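Local structure of hypothetical protein, IPT/TIG domain protein (Bacteroides ovatus, 4HW6) at residues G116-Y119 against K124-V127; D133-F138 against Q172-K177; D154-W157 against A163-H166; C415-D420 against H424-I429. The protein is of unknown function but, as an IPT/TIG domain joined to a six-bladed beta-propeller, is a putative auxiliary nutrient-binding protein, possibly for carbohydrate. One frame throughout, in Å; residues are numbered along the deposited sequence.

Interaction 1: residues G116-Y119 against K124-V127; sequences GKLY and KWDV
The backbone amide of Y119 gives the shortest polar bond here, Y119 N to K124 O at 2.8 Å, nearly straight at 167°. Its return partner, K124 N to Y119 O, is longer at 3.0 Å and more bent, and the two together make a single antiparallel hydrogen-bonded bridge. The phenol of Y119 reaches back across the other segment: with CG set between the backbone N and the carbonyl carbon (chi1 56°), the ring lies against K124, whose CB sits over one face, 3.8 Å from the ring centroid, in a CH-pi contact. Beyond the ring, Y119 OH donates to D126 OD1 at 3.1 Å, meeting the oxygen from above the carboxylate plane. Both segments belong to the exposed loop between strands 109-115 and 130-131, which runs from one sheet of the propeller to the next. Beyond the bridge, towards K117 and D126, the backbones separate, and a water spans them, donating to K117 O and accepting from D126 N. L118 and W125 lie side by side, L118 CG 4.2 Å from W125 CB, while the indole NE1 is bonded to D139 and its ring stacks on H424. K117 turns its ammonium away to a salt bridge with D133.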
loop_
_atom_site.group_PDB
_atom_site.type_symbol
_atom_site.label_atom_id
_atom_site.label_comp_id
_atom_site.label_asym_id
_atom_site.label_seq_id
_atom_site.Cartn_x
_atom_site.Cartn_y
_atom_site.Cartn_z
ATOM N N GLY A 116 1.752 15.814 -1.636
ATOM C CA GLY A 116 0.949 16.855 -1.009
ATOM C C GLY A 116 1.783 17.762 -0.144
ATOM O O GLY A 116 2.605 17.278 0.657
ATOM N N LYS A 117 1.560 19.078 -0.285
ATOM C CA LYS A 117 2.278 20.082 0.501
ATOM C C LYS A 117 1.281 21.150 0.924
ATOM O O LYS A 117 0.397 21.513 0.159
ATOM C CB LYS A 117 3.401 20.710 -0.321
ATOM C CG LYS A 117 4.468 19.697 -0.736
ATOM C CD LYS A 117 5.476 20.350 -1.667
ATOM C CE LYS A 117 6.651 19.438 -1.986
ATOM N NZ LYS A 117 7.631 20.163 -2.841
ATOM N N LEU A 118 1.406 21.605 2.161
ATOM C CA LEU A 118 0.528 22.626 2.708
ATOM C C LEU A 118 1.363 23.841 3.124
ATOM O O LEU A 118 2.599 23.796 3.155
ATOM C CB LEU A 118 -0.197 22.085 3.936
ATOM C CG LEU A 118 -1.246 20.980 3.774
ATOM C CD1 LEU A 118 -0.654 19.696 3.219
ATOM C CD2 LEU A 118 -1.928 20.761 5.121
ATOM N N TYR A 119 0.696 24.939 3.429
ATOM C CA TYR A 119 1.408 26.114 3.908
ATOM C C TYR A 119 0.700 26.730 5.102
ATOM O O TYR A 119 -0.364 26.268 5.510
ATOM C CB TYR A 119 1.677 27.142 2.780
ATOM C CG TYR A 119 0.469 27.631 2.010
ATOM C CD1 TYR A 119 -0.068 26.864 0.982
ATOM C CD2 TYR A 119 -0.109 28.882 2.269
ATOM C CE1 TYR A 119 -1.159 27.298 0.258
ATOM C CE2 TYR A 119 -1.204 29.329 1.532
ATOM C CZ TYR A 119 -1.723 28.523 0.535
ATOM O OH TYR A 119 -2.802 28.924 -0.210
ATOM N N LYS A 124 -3.311 25.601 5.287
ATOM C CA LYS A 124 -3.775 25.996 3.959
ATOM C C LYS A 124 -3.125 25.150 2.873
ATOM O O LYS A 124 -2.038 24.622 3.064
ATOM C CB LYS A 124 -3.496 27.475 3.713
ATOM C CG LYS A 124 -4.364 28.400 4.563
ATOM C CD LYS A 124 -4.224 29.850 4.141
ATOM C CE LYS A 124 -4.806 30.808 5.176
ATOM N NZ LYS A 124 -4.473 32.217 4.830
ATOM N N TRP A 125 -3.822 24.992 1.757
ATOM C CA TRP A 125 -3.254 24.336 0.570
ATOM C C TRP A 125 -4.005 24.774 -0.668
ATOM O O TRP A 125 -5.122 25.295 -0.589
ATOM C CB TRP A 125 -3.319 22.815 0.682
ATOM C CG TRP A 125 -4.724 22.247 0.805
ATOM C CD1 TRP A 125 -5.495 21.725 -0.198
ATOM C CD2 TRP A 125 -5.493 22.142 1.998
ATOM N NE1 TRP A 125 -6.702 21.310 0.304
ATOM C CE2 TRP A 125 -6.733 21.572 1.648
ATOM C CE3 TRP A 125 -5.263 22.497 3.331
ATOM C CZ2 TRP A 125 -7.734 21.327 2.588
ATOM C CZ3 TRP A 125 -6.254 22.257 4.265
ATOM C CH2 TRP A 125 -7.469 21.664 3.893
ATOM N N ASP A 126 -3.371 24.578 -1.815
ATOM C CA ASP A 126 -3.992 24.836 -3.100
ATOM C C ASP A 126 -4.419 23.491 -3.678
ATOM O O ASP A 126 -3.779 22.484 -3.408
ATOM C CB ASP A 126 -2.993 25.497 -4.036
ATOM C CG ASP A 126 -2.502 26.838 -3.518
ATOM O OD1 ASP A 126 -3.316 27.607 -2.959
ATOM O OD2 ASP A 126 -1.297 27.103 -3.657
ATOM N N VAL A 127 -5.473 23.492 -4.489
ATOM C CA VAL A 127 -5.883 22.314 -5.217
ATOM C C VAL A 127 -5.604 22.526 -6.715
ATOM O O VAL A 127 -6.174 23.408 -7.351
ATOM C CB VAL A 127 -7.354 21.968 -4.952
ATOM C CG1 VAL A 127 -7.829 20.854 -5.875
ATOM C CG2 VAL A 127 -7.565 21.600 -3.484
HETATM O O HOH W 1 -0.585 23.697 -1.257
#

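Interaction 2: residues D133-F138 against Q172-K177; sequences DDCGAF and QYVDIK
Two loop residues, C135 and F138, converge on a single side chain, V174, and no hydrogen bond crosses between the segments. The two methyl groups of the valine are divided between them. With chi1 at -172°, CG1 stands anti to the backbone N and CG2 lies beside it, which sends the branches to different partners. CG2 meets the sulfur of C135, SG to CG2 being 3.9 Å, and CG1 meets the ring of F138 at CE1, 4.0 Å away. The thiol arrives from a side chain whose CA–CB bond is already aimed at the strand, whereas the phenyl starts off in another direction and only its far end comes near. All three side chains are buried, and both touches are apolar; the contact is small.

V174 lies on strand 173-177, which occupies a place between 130-131 and 164-168 in one antiparallel sheet of the six-bladed propeller; residues 133-138 lie in the loop between strands 130-131 and 143-146. A G1 beta bulge, with Q172 and Y173 both facing D168, marks the beginning of the strand. L115, from the neighbouring sheet, packs on both F138 and V174, and F138 also meets W157 edge-to-face. The backbone of the loop is held from other directions: G136 is bonded to K117, A137 to D126, and F138 O accepts from H424 ND1.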
loop_
_atom_site.group_PDB
_atom_site.type_symbol
_atom_site.label_atom_id
_atom_site.label_comp_id
_atom_site.label_asym_id
_atom_site.label_seq_id
_atom_site.Cartn_x
_atom_site.Cartn_y
_atom_site.Cartn_z
ATOM N N ASP A 133 6.252 17.110 -7.288
ATOM C CA ASP A 133 6.850 18.126 -6.410
ATOM C C ASP A 133 6.044 19.427 -6.237
ATOM O O ASP A 133 6.409 20.256 -5.406
ATOM C CB ASP A 133 8.252 18.472 -6.906
ATOM C CG ASP A 133 9.066 19.233 -5.865
ATOM O OD1 ASP A 133 9.118 18.770 -4.703
ATOM O OD2 ASP A 133 9.623 20.296 -6.213
ATOM N N ASP A 134 4.963 19.603 -6.993
ATOM C CA ASP A 134 4.267 20.899 -7.070
ATOM C C ASP A 134 2.812 20.688 -7.536
ATOM O O ASP A 134 2.402 21.102 -8.632
ATOM C CB ASP A 134 5.033 21.822 -8.020
ATOM C CG ASP A 134 4.784 23.305 -7.752
ATOM O OD1 ASP A 134 3.877 23.660 -6.981
ATOM O OD2 ASP A 134 5.501 24.129 -8.347
ATOM N N CYS A 135 2.046 20.011 -6.705
ATOM C CA CYS A 135 0.677 19.638 -7.059
ATOM C C CYS A 135 -0.243 19.948 -5.879
ATOM O O CYS A 135 -1.209 19.224 -5.639
ATOM C CB CYS A 135 0.594 18.150 -7.408
ATOM S SG CYS A 135 1.129 17.026 -6.084
ATOM N N GLY A 136 0.075 21.013 -5.142
ATOM C CA GLY A 136 -0.766 21.412 -4.011
ATOM C C GLY A 136 -0.908 20.319 -2.980
ATOM O O GLY A 136 0.051 19.574 -2.737
ATOM N N ALA A 137 -2.106 20.219 -2.392
ATOM C CA ALA A 137 -2.486 19.120 -1.534
ATOM C C ALA A 137 -3.921 18.682 -1.854
ATOM O O ALA A 137 -4.582 19.237 -2.752
ATOM C CB ALA A 137 -2.302 19.478 -0.041
ATOM N N PHE A 138 -4.391 17.678 -1.131
ATOM C CA PHE A 138 -5.570 16.918 -1.542
ATOM C C PHE A 138 -6.754 17.061 -0.591
ATOM O O PHE A 138 -6.622 16.820 0.611
ATOM C CB PHE A 138 -5.160 15.458 -1.706
ATOM C CG PHE A 138 -3.939 15.308 -2.564
ATOM C CD1 PHE A 138 -3.946 15.811 -3.858
ATOM C CD2 PHE A 138 -2.776 14.756 -2.066
ATOM C CE1 PHE A 138 -2.821 15.720 -4.654
ATOM C CE2 PHE A 138 -1.655 14.654 -2.859
ATOM C CZ PHE A 138 -1.669 15.158 -4.153
ATOM N N GLN A 172 5.419 11.421 -13.504
ATOM C CA GLN A 172 5.565 12.047 -12.195
ATOM C C GLN A 172 4.625 13.259 -12.098
ATOM O O GLN A 172 5.045 14.378 -11.822
ATOM C CB GLN A 172 7.025 12.426 -11.960
ATOM C CG GLN A 172 7.979 11.244 -12.060
ATOM C CD GLN A 172 8.071 10.473 -10.759
ATOM O OE1 GLN A 172 8.580 10.993 -9.768
ATOM N NE2 GLN A 172 7.600 9.222 -10.758
ATOM N N TYR A 173 3.339 12.999 -12.328
ATOM C CA TYR A 173 2.319 14.045 -12.400
ATOM C C TYR A 173 1.069 13.584 -11.676
ATOM O O TYR A 173 0.733 12.405 -11.730
ATOM C CB TYR A 173 1.993 14.326 -13.862
ATOM C CG TYR A 173 1.243 15.618 -14.087
ATOM C CD1 TYR A 173 1.931 16.815 -14.222
ATOM C CD2 TYR A 173 -0.158 15.644 -14.183
ATOM C CE1 TYR A 173 1.260 18.013 -14.454
ATOM C CE2 TYR A 173 -0.829 16.845 -14.417
ATOM C CZ TYR A 173 -0.115 18.015 -14.540
ATOM O OH TYR A 173 -0.768 19.207 -14.745
ATOM N N VAL A 174 0.401 14.504 -10.979
ATOM C CA VAL A 174 -0.863 14.200 -10.302
ATOM C C VAL A 174 -1.965 15.037 -10.931
ATOM O O VAL A 174 -2.087 16.217 -10.645
ATOM C CB VAL A 174 -0.850 14.449 -8.778
ATOM C CG1 VAL A 174 -2.142 13.906 -8.153
ATOM C CG2 VAL A 174 0.375 13.796 -8.115
ATOM N N ASP A 175 -2.767 14.402 -11.785
ATOM C CA ASP A 175 -3.807 15.095 -12.519
ATOM C C ASP A 175 -5.109 15.104 -11.733
ATOM O O ASP A 175 -5.280 14.397 -10.744
ATOM C CB ASP A 175 -4.037 14.410 -13.870
ATOM C CG ASP A 175 -4.510 15.367 -14.958
ATOM O OD1 ASP A 175 -4.738 16.574 -14.705
ATOM O OD2 ASP A 175 -4.647 14.887 -16.100
ATOM N N ILE A 176 -6.012 15.953 -12.181
ATOM C CA ILE A 176 -7.416 15.958 -11.754
ATOM C C ILE A 176 -8.243 15.428 -12.914
ATOM O O ILE A 176 -8.163 15.945 -14.046
ATOM C CB ILE A 176 -7.907 17.380 -11.432
ATOM C CG1 ILE A 176 -7.132 17.937 -10.228
ATOM C CG2 ILE A 176 -9.435 17.370 -11.159
ATOM C CD1 ILE A 176 -7.385 19.403 -9.935
ATOM N N LYS A 177 -9.029 14.399 -12.634
ATOM C CA LYS A 177 -9.898 13.786 -13.631
ATOM C C LYS A 177 -11.292 14.424 -13.583
ATOM O O LYS A 177 -11.950 14.409 -12.557
ATOM C CB LYS A 177 -9.989 12.269 -13.402
ATOM C CG LYS A 177 -10.921 11.572 -14.398
ATOM C CD LYS A 177 -11.080 10.080 -14.175
ATOM C CE LYS A 177 -11.866 9.446 -15.322
ATOM N NZ LYS A 177 -11.221 9.674 -16.668
#

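Interaction 3: residues D154-W157 against A163-H166; sequences DLYW and AFRH
H166 has CG anti to its own backbone N (chi1 169°) and D154 has CG beside its backbone N, torsions that bring the imidazole and carboxylate together diagonally, H166 being paired with Y156 and not with D154. H166 NE2 donates to D154 OD1 at 2.7 Å with an angle of 162°. The oxygen lies in the plane of the imidazole and is approached on its anti side, somewhat out of the carboxylate plane. That bond holds the histidine ring in its rotation, and the ring of Y156 lies against one of its faces: the two form an offset stack, centroids 4.5 Å apart and planes 15° from parallel. W157 O sits over one face of the F164 ring, whose edge meets Y156 CD1.

W157 and R165 occupy the opposite side of the sheet. The indole takes up the methylene part of the arginine, R165 CB standing over the six-membered ring 3.8 Å from its centroid and R165 CG reaching W157 NE1 at 3.4 Å. Bends at chi2 and chi3 then lead the guanidinium away to carbonyl oxygens of L128 and V174, with NE bonded to D175 O. A water bridges W157 NE1 and A163 O, accepting from the first and donating to the second.

W157 and R165 form the hydrogen-bonded pair, with W157 N to R165 O at 3.0 Å and R165 N to W157 O at 2.9 Å; Y156 and H166 form the adjoining non-hydrogen-bonded pair. Such paired strands are characteristic of the antiparallel hairpins from which a propeller blade is built, here strands 154-158 and 164-168.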
loop_
_atom_site.group_PDB
_atom_site.type_symbol
_atom_site.label_atom_id
_atom_site.label_comp_id
_atom_site.label_asym_id
_atom_site.label_seq_id
_atom_site.Cartn_x
_atom_site.Cartn_y
_atom_site.Cartn_z
ATOM N N ASP A 154 -0.191 3.730 -12.651
ATOM C CA ASP A 154 -1.335 4.623 -12.557
ATOM C C ASP A 154 -2.202 4.272 -11.371
ATOM O O ASP A 154 -2.825 3.196 -11.316
ATOM C CB ASP A 154 -2.138 4.628 -13.852
ATOM C CG ASP A 154 -1.313 5.063 -15.035
ATOM O OD1 ASP A 154 -1.064 6.282 -15.218
ATOM O OD2 ASP A 154 -0.846 4.164 -15.758
ATOM N N LEU A 155 -2.205 5.181 -10.406
ATOM C CA LEU A 155 -2.997 5.093 -9.179
ATOM C C LEU A 155 -4.059 6.172 -9.191
ATOM O O LEU A 155 -3.771 7.345 -9.431
ATOM C CB LEU A 155 -2.117 5.327 -7.969
ATOM C CG LEU A 155 -2.775 5.368 -6.608
ATOM C CD1 LEU A 155 -3.303 3.980 -6.246
ATOM C CD2 LEU A 155 -1.744 5.836 -5.578
ATOM N N TYR A 156 -5.297 5.777 -8.943
ATOM C CA TYR A 156 -6.420 6.700 -8.978
ATOM C C TYR A 156 -7.070 6.764 -7.615
ATOM O O TYR A 156 -7.049 5.790 -6.851
ATOM C CB TYR A 156 -7.472 6.230 -9.986
ATOM C CG TYR A 156 -6.991 6.196 -11.406
ATOM C CD1 TYR A 156 -7.104 7.312 -12.227
ATOM C CD2 TYR A 156 -6.428 5.048 -11.942
ATOM C CE1 TYR A 156 -6.672 7.297 -13.535
ATOM C CE2 TYR A 156 -5.974 5.025 -13.257
ATOM C CZ TYR A 156 -6.115 6.147 -14.048
ATOM O OH TYR A 156 -5.676 6.155 -15.345
ATOM N N TRP A 157 -7.713 7.886 -7.319
ATOM C CA TRP A 157 -8.603 7.924 -6.177
ATOM C C TRP A 157 -9.807 8.781 -6.390
ATOM O O TRP A 157 -9.722 9.787 -7.080
ATOM C CB TRP A 157 -7.906 8.277 -4.858
ATOM C CG TRP A 157 -7.433 9.682 -4.649
ATOM C CD1 TRP A 157 -8.181 10.771 -4.310
ATOM C CD2 TRP A 157 -6.078 10.122 -4.668
ATOM N NE1 TRP A 157 -7.371 11.870 -4.128
ATOM C CE2 TRP A 157 -6.077 11.503 -4.343
ATOM C CE3 TRP A 157 -4.874 9.497 -4.936
ATOM C CZ2 TRP A 157 -4.920 12.245 -4.275
ATOM C CZ3 TRP A 157 -3.697 10.266 -4.867
ATOM C CH2 TRP A 157 -3.747 11.619 -4.547
ATOM N N ALA A 163 -12.187 16.430 -5.669
ATOM C CA ALA A 163 -11.592 15.983 -6.923
ATOM C C ALA A 163 -11.207 14.513 -6.909
ATOM O O ALA A 163 -10.723 13.975 -5.906
ATOM C CB ALA A 163 -10.366 16.816 -7.288
ATOM N N PHE A 164 -11.403 13.922 -8.079
ATOM C CA PHE A 164 -10.901 12.614 -8.473
ATOM C C PHE A 164 -9.472 12.821 -8.988
ATOM O O PHE A 164 -9.237 13.679 -9.846
ATOM C CB PHE A 164 -11.797 12.136 -9.602
ATOM C CG PHE A 164 -11.671 10.682 -9.934
ATOM C CD1 PHE A 164 -10.502 10.162 -10.452
ATOM C CD2 PHE A 164 -12.755 9.853 -9.779
ATOM C CE1 PHE A 164 -10.422 8.820 -10.784
ATOM C CE2 PHE A 164 -12.680 8.511 -10.109
ATOM C CZ PHE A 164 -11.511 8.000 -10.611
ATOM N N ARG A 165 -8.519 12.085 -8.449
ATOM C CA ARG A 165 -7.112 12.321 -8.821
ATOM C C ARG A 165 -6.469 11.110 -9.485
ATOM O O ARG A 165 -6.901 9.962 -9.286
ATOM C CB ARG A 165 -6.278 12.725 -7.593
ATOM C CG ARG A 165 -6.831 13.909 -6.796
ATOM C CD ARG A 165 -6.935 15.180 -7.607
ATOM N NE ARG A 165 -5.645 15.655 -8.115
ATOM C CZ ARG A 165 -4.983 16.732 -7.667
ATOM N NH1 ARG A 165 -5.450 17.472 -6.662
ATOM N NH2 ARG A 165 -3.818 17.057 -8.213
ATOM N N HIS A 166 -5.435 11.398 -10.260
ATOM C CA HIS A 166 -4.677 10.371 -11.004
ATOM C C HIS A 166 -3.187 10.611 -10.796
ATOM O O HIS A 166 -2.649 11.615 -11.266
ATOM C CB HIS A 166 -5.025 10.457 -12.468
ATOM C CG HIS A 166 -4.140 9.647 -13.363
ATOM N ND1 HIS A 166 -3.903 10.001 -14.673
ATOM C CD2 HIS A 166 -3.435 8.511 -13.146
ATOM C CE1 HIS A 166 -3.091 9.114 -15.228
ATOM N NE2 HIS A 166 -2.783 8.201 -14.322
HETATM O O HOH W 2 -8.750 14.617 -3.556
#

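Interaction 4: residues C415-D420 against H424-I429; sequences CFYIGD and HRVRKI
D420 and R427 are joined by a salt bridge, D420 OD2 to R427 NH1 at 2.6 Å, which depends on how both side chains fold. The aspartate holds CG anti to its backbone N (chi1 -169°), while the arginine is bent at chi2 and chi3, curling its methylenes over D420 so that R427 CG comes 3.5 Å from D420 CB. NH1 approaches OD2 on the anti side but well out of the carboxylate plane, and OD2 lies within the guanidinium plane. The bond is not straight, at 143°, and NH1 also donates to L400 O, while NH2 pairs with D392; N423 shares OD2.

On the same face, F416 and I418 meet the second strand through I429. F416 CB touches I429 CB, and I429 CD1, at the end of an extended CG1 branch, reaches I418 CG1 at 4.1 Å. The other face carries Y417, V426 and K428. V426 CG1 packs on Y417 CB at 3.8 Å, and the lysine chain runs out fully extended, its CE lying beside C415 CB and SG. A water donates to Y417 OH and accepts weakly from K428 NZ; the phenol is also bonded to D410.

Hydrogen-bonded pairs F416–I429, I418–R427 and D420–R425 alternate with non-hydrogen-bonded Y417–K428 and G419–V426; I418 N to R427 O and R427 N to I418 O are both 2.8 Å. H424 and R425 both face D420, a G1 beta bulge at the turn end. This beta hairpin shares its sheet with strand 109-115, a closure common among beta-propellers, in which strands from the two ends of the propeller share one blade.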
loop_
_atom_site.group_PDB
_atom_site.type_symbol
_atom_site.label_atom_id
_atom_site.label_comp_id
_atom_site.label_asym_id
_atom_site.label_seq_id
_atom_site.Cartn_x
_atom_site.Cartn_y
_atom_site.Cartn_z
ATOM N N CYS A 415 5.698 -0.963 -1.282
ATOM C CA CYS A 415 5.317 0.047 -0.288
ATOM C C CYS A 415 3.822 0.224 -0.273
ATOM O O CYS A 415 3.144 -0.098 -1.255
ATOM C CB CYS A 415 6.018 1.377 -0.604
ATOM S SG CYS A 415 5.599 2.075 -2.227
ATOM N N PHE A 416 3.294 0.698 0.855
ATOM C CA PHE A 416 1.916 1.122 0.937
ATOM C C PHE A 416 1.803 2.627 0.651
ATOM O O PHE A 416 2.692 3.406 1.045
ATOM C CB PHE A 416 1.351 0.922 2.337
ATOM C CG PHE A 416 1.170 -0.511 2.736
ATOM C CD1 PHE A 416 2.181 -1.194 3.366
ATOM C CD2 PHE A 416 -0.031 -1.162 2.492
ATOM C CE1 PHE A 416 2.015 -2.513 3.753
ATOM C CE2 PHE A 416 -0.199 -2.493 2.875
ATOM C CZ PHE A 416 0.814 -3.150 3.504
ATOM N N TYR A 417 0.686 3.031 0.049
ATOM C CA TYR A 417 0.260 4.445 0.017
ATOM C C TYR A 417 -0.992 4.545 0.879
ATOM O O TYR A 417 -1.891 3.700 0.776
ATOM C CB TYR A 417 -0.017 4.967 -1.410
ATOM C CG TYR A 417 1.162 4.752 -2.311
ATOM C CD1 TYR A 417 2.394 5.335 -2.025
ATOM C CD2 TYR A 417 1.064 3.928 -3.424
ATOM C CE1 TYR A 417 3.499 5.071 -2.808
ATOM C CE2 TYR A 417 2.155 3.678 -4.222
ATOM C CZ TYR A 417 3.367 4.256 -3.920
ATOM O OH TYR A 417 4.450 3.966 -4.709
ATOM N N ILE A 418 -1.029 5.554 1.743
ATOM C CA ILE A 418 -2.139 5.815 2.634
ATOM C C ILE A 418 -2.693 7.204 2.352
ATOM O O ILE A 418 -1.939 8.185 2.366
ATOM C CB ILE A 418 -1.694 5.811 4.114
ATOM C CG1 ILE A 418 -0.917 4.517 4.453
ATOM C CG2 ILE A 418 -2.903 6.034 5.044
ATOM C CD1 ILE A 418 -1.729 3.246 4.345
ATOM N N GLY A 419 -3.999 7.284 2.106
ATOM C CA GLY A 419 -4.677 8.556 1.954
ATOM C C GLY A 419 -5.035 9.067 3.323
ATOM O O GLY A 419 -6.001 8.605 3.961
ATOM N N ASP A 420 -4.235 10.014 3.781
ATOM C CA ASP A 420 -4.308 10.536 5.135
ATOM C C ASP A 420 -5.133 11.820 5.070
ATOM O O ASP A 420 -4.603 12.925 4.960
ATOM C CB ASP A 420 -2.884 10.755 5.610
ATOM C CG ASP A 420 -2.774 11.055 7.085
ATOM O OD1 ASP A 420 -3.724 10.771 7.816
ATOM O OD2 ASP A 420 -1.669 11.496 7.504
ATOM N N HIS A 424 -4.243 15.805 4.349
ATOM C CA HIS A 424 -4.326 16.214 2.951
ATOM C C HIS A 424 -3.143 15.744 2.139
ATOM O O HIS A 424 -2.773 16.361 1.141
ATOM C CB HIS A 424 -4.562 17.713 2.898
ATOM C CG HIS A 424 -5.798 18.111 3.654
ATOM N ND1 HIS A 424 -7.068 17.843 3.180
ATOM C CD2 HIS A 424 -5.958 18.675 4.876
ATOM C CE1 HIS A 424 -7.960 18.229 4.083
ATOM N NE2 HIS A 424 -7.312 18.736 5.120
ATOM N N ARG A 425 -2.613 14.588 2.542
ATOM C CA ARG A 425 -1.422 14.032 1.943
ATOM C C ARG A 425 -1.576 12.547 1.689
ATOM O O ARG A 425 -2.292 11.852 2.432
ATOM C CB ARG A 425 -0.231 14.235 2.883
ATOM C CG ARG A 425 0.252 15.673 3.039
ATOM C CD ARG A 425 1.053 15.726 4.318
ATOM N NE ARG A 425 1.682 16.995 4.622
ATOM C CZ ARG A 425 1.281 17.860 5.560
ATOM N NH1 ARG A 425 0.148 17.701 6.268
ATOM N NH2 ARG A 425 2.038 18.946 5.759
ATOM N N VAL A 426 -0.846 12.068 0.681
ATOM C CA VAL A 426 -0.566 10.643 0.530
ATOM C C VAL A 426 0.708 10.318 1.307
ATOM O O VAL A 426 1.788 10.860 1.033
ATOM C CB VAL A 426 -0.385 10.225 -0.943
ATOM C CG1 VAL A 426 -0.129 8.728 -1.034
ATOM C CG2 VAL A 426 -1.602 10.608 -1.773
ATOM N N ARG A 427 0.573 9.426 2.272
ATOM C CA ARG A 427 1.684 8.955 3.079
ATOM C C ARG A 427 2.171 7.630 2.472
ATOM O O ARG A 427 1.435 6.951 1.744
ATOM C CB ARG A 427 1.255 8.740 4.526
ATOM C CG ARG A 427 0.534 9.907 5.193
ATOM C CD ARG A 427 1.442 11.077 5.500
ATOM N NE ARG A 427 2.353 10.853 6.622
ATOM C CZ ARG A 427 2.014 10.783 7.912
ATOM N NH1 ARG A 427 0.788 10.970 8.324
ATOM N NH2 ARG A 427 2.947 10.576 8.814
ATOM N N LYS A 428 3.426 7.305 2.732
ATOM C CA LYS A 428 4.017 6.045 2.280
ATOM C C LYS A 428 4.507 5.236 3.474
ATOM O O LYS A 428 5.050 5.792 4.428
ATOM C CB LYS A 428 5.149 6.342 1.319
ATOM C CG LYS A 428 5.911 5.145 0.766
ATOM C CD LYS A 428 6.898 5.684 -0.276
ATOM C CE LYS A 428 7.993 4.722 -0.633
ATOM N NZ LYS A 428 8.922 5.386 -1.613
ATOM N N ILE A 429 4.281 3.923 3.434
ATOM C CA ILE A 429 4.888 3.014 4.418
ATOM C C ILE A 429 5.824 2.087 3.652
ATOM O O ILE A 429 5.391 1.363 2.758
ATOM C CB ILE A 429 3.848 2.188 5.217
ATOM C CG1 ILE A 429 2.832 3.098 5.926
ATOM C CG2 ILE A 429 4.577 1.290 6.225
ATOM C CD1 ILE A 429 1.738 2.349 6.676
HETATM O O HOH W 3 6.928 5.171 -4.335
#

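In the fold
Interactions 2, 3 and 4 are buried, whereas interaction 1 lies in an exposed loop. Interactions 3 and 4 are both hairpins but belong to different sheets; W157 packs on V426 and L155 on Y417 where those sheets meet. Interaction 3 is nested in the loop closed by interaction 2, and both use the same sheet through its neighbouring strands 164-168 and 173-177. Interaction 2 is wholly apolar, while interactions 3 and 4 add charged or aromatic pairs to ladders of backbone bonds, and interaction 1 combines one backbone bridge, a water and the tyrosine's contacts. H424 of interaction 4 meets W125 of interaction 1 and F138 of interaction 2.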